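Local coordinates for protein broad specificity aminotransferase (Leishmania mexicana, PDB 4WB0) that probably transfers amino groups between amino acids and 2-oxo acids with broad substrate selectivity, as a homodimer that uses pyridoxal 5'-phosphate as cofactor, at residues D340-R344 with L345-G349. Sequence-based numbering, arbitrary orientation.
Sequences DELLR and LQTPG
Leu-345 lies across the last turn of helix 314-344, its isobutyl group beside the joined side chains of Glu-341 and Arg-344, with a methyl on each. CD1 comes to 3.8 Å from CG of Glu-341, while CD2 meets NH2 of Arg-344 obliquely. With CG set beside its own backbone N (chi1 -63°), the leucine also covers the carbonyl O of Glu-341, which accepts the 2.9 Å hydrogen bond from Leu-345 N.

Alongside it, Arg-344 bends at chi3 (72°) and turns back along the helix to grip Glu-341 with two nitrogens side-on. NE binds OE1 and NH2 binds OE2, each pair 2.9 Å apart and nearly straight. Both oxygens lie in the guanidinium plane, but the nitrogens reach them from above the carboxylate plane, so the two flat groups are not coplanar. The twin bonds fix the rotation of the guanidinium beside Leu-345 CD2 and probably offset the charge of the buried Glu-341; Gln-402 adds a weak bond to OE2.

Farther along, Thr-347 points back at the helix end, its OG1 3.6 Å from CD2 of Leu-342. That hydroxyl is hydrogen-bonded to Asn-405, tying the loop to helix 394-410, against which Glu-341, Leu-342 and Leu-345 also pack. Thr-347 N donates to Leu-342 O over 3.1 Å, and a water bridges Leu-342 O to Thr-347 O. Gln-346 takes a positive phi (51°) and sends its N to Leu-343 O, meeting it from above the carbonyl plane at 2.9 Å.

The left-handed backbone of Gln-346 and the paired backbone bonds, Thr-347 to Leu-342 and Gln-346 to Leu-343, define a Schellman motif, here the C-terminal cap of the long helix 314-344 in this aminotransferase subunit.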
loop_
_atom_site.group_PDB
_atom_site.type_symbol
_atom_site.label_atom_id
_atom_site.label_comp_id
_atom_site.label_asym_id
_atom_site.label_seq_id
_atom_site.Cartn_x
_atom_site.Cartn_y
_atom_site.Cartn_z
ATOM N N ASP A 340 -27.330 -6.712 -31.098
ATOM C CA ASP A 340 -28.399 -6.428 -32.056
ATOM C C ASP A 340 -27.849 -5.776 -33.287
ATOM O O ASP A 340 -28.315 -6.056 -34.377
ATOM C CB ASP A 340 -29.483 -5.542 -31.446
ATOM C CG ASP A 340 -30.455 -6.318 -30.569
ATOM O OD1 ASP A 340 -30.497 -7.567 -30.677
ATOM O OD2 ASP A 340 -31.181 -5.679 -29.770
ATOM N N GLU A 341 -26.820 -4.951 -33.145
ATOM C CA GLU A 341 -26.296 -4.251 -34.295
ATOM C C GLU A 341 -25.428 -5.211 -35.113
ATOM O O GLU A 341 -25.403 -5.134 -36.351
ATOM C CB GLU A 341 -25.517 -3.002 -33.880
ATOM C CG GLU A 341 -25.016 -2.193 -35.085
ATOM C CD GLU A 341 -26.101 -1.321 -35.731
ATOM O OE1 GLU A 341 -27.326 -1.589 -35.555
ATOM O OE2 GLU A 341 -25.707 -0.352 -36.428
ATOM N N LEU A 342 -24.740 -6.120 -34.436
ATOM C CA LEU A 342 -23.955 -7.145 -35.149
ATOM C C LEU A 342 -24.836 -8.036 -36.029
ATOM O O LEU A 342 -24.450 -8.414 -37.136
ATOM C CB LEU A 342 -23.175 -7.996 -34.158
ATOM C CG LEU A 342 -22.003 -7.271 -33.514
ATOM C CD1 LEU A 342 -21.520 -8.122 -32.372
ATOM C CD2 LEU A 342 -20.888 -7.027 -34.513
ATOM N N LEU A 343 -26.033 -8.336 -35.544
ATOM C CA LEU A 343 -27.039 -9.060 -36.314
ATOM C C LEU A 343 -27.594 -8.256 -37.499
ATOM O O LEU A 343 -27.752 -8.778 -38.614
ATOM C CB LEU A 343 -28.194 -9.456 -35.392
ATOM C CG LEU A 343 -27.913 -10.422 -34.255
ATOM C CD1 LEU A 343 -29.214 -10.718 -33.537
ATOM C CD2 LEU A 343 -27.304 -11.696 -34.771
ATOM N N ARG A 344 -27.916 -6.988 -37.265
ATOM C CA ARG A 344 -28.447 -6.148 -38.340
ATOM C C ARG A 344 -27.420 -5.945 -39.436
ATOM O O ARG A 344 -27.775 -5.876 -40.608
ATOM C CB ARG A 344 -28.918 -4.779 -37.808
ATOM C CG ARG A 344 -29.597 -3.891 -38.868
ATOM C CD ARG A 344 -29.841 -2.480 -38.316
ATOM N NE ARG A 344 -28.574 -1.753 -38.199
ATOM C CZ ARG A 344 -27.973 -1.158 -39.232
ATOM N NH1 ARG A 344 -28.535 -1.181 -40.434
ATOM N NH2 ARG A 344 -26.818 -0.519 -39.074
ATOM N N LEU A 345 -26.143 -5.872 -39.079
ATOM C CA LEU A 345 -25.112 -5.787 -40.114
ATOM C C LEU A 345 -24.796 -7.171 -40.716
ATOM O O LEU A 345 -24.018 -7.283 -41.664
ATOM C CB LEU A 345 -23.847 -5.152 -39.538
ATOM C CG LEU A 345 -23.994 -3.702 -39.039
ATOM C CD1 LEU A 345 -22.882 -3.326 -38.036
ATOM C CD2 LEU A 345 -24.025 -2.726 -40.201
ATOM N N GLN A 346 -25.389 -8.223 -40.168
ATOM C CA GLN A 346 -25.078 -9.594 -40.604
ATOM C C GLN A 346 -23.570 -9.877 -40.619
ATOM O O GLN A 346 -23.036 -10.511 -41.551
ATOM C CB GLN A 346 -25.686 -9.844 -41.989
ATOM C CG GLN A 346 -27.197 -9.656 -41.998
ATOM C CD GLN A 346 -27.787 -9.533 -43.399
ATOM O OE1 GLN A 346 -27.064 -9.490 -44.395
ATOM N NE2 GLN A 346 -29.113 -9.472 -43.475
ATOM N N THR A 347 -22.884 -9.395 -39.587
ATOM C CA THR A 347 -21.454 -9.629 -39.459
ATOM C C THR A 347 -21.210 -11.148 -39.505
ATOM O O THR A 347 -21.897 -11.887 -38.791
ATOM C CB THR A 347 -20.910 -9.033 -38.143
ATOM O OG1 THR A 347 -21.311 -7.664 -38.045
ATOM C CG2 THR A 347 -19.406 -9.097 -38.128
ATOM N N PRO A 348 -20.262 -11.622 -40.345
ATOM C CA PRO A 348 -19.922 -13.055 -40.350
ATOM C C PRO A 348 -19.574 -13.604 -38.999
ATOM O O PRO A 348 -18.900 -12.926 -38.213
ATOM C CB PRO A 348 -18.696 -13.126 -41.267
ATOM C CG PRO A 348 -18.860 -12.007 -42.190
ATOM C CD PRO A 348 -19.487 -10.897 -41.368
ATOM N N GLY A 349 -20.044 -14.815 -38.722
ATOM C CA GLY A 349 -19.711 -15.516 -37.499
ATOM C C GLY A 349 -20.843 -15.489 -36.494
ATOM O O GLY A 349 -21.884 -14.903 -36.762
HETATM O O HOH W 1 -24.215 -11.281 -37.392
#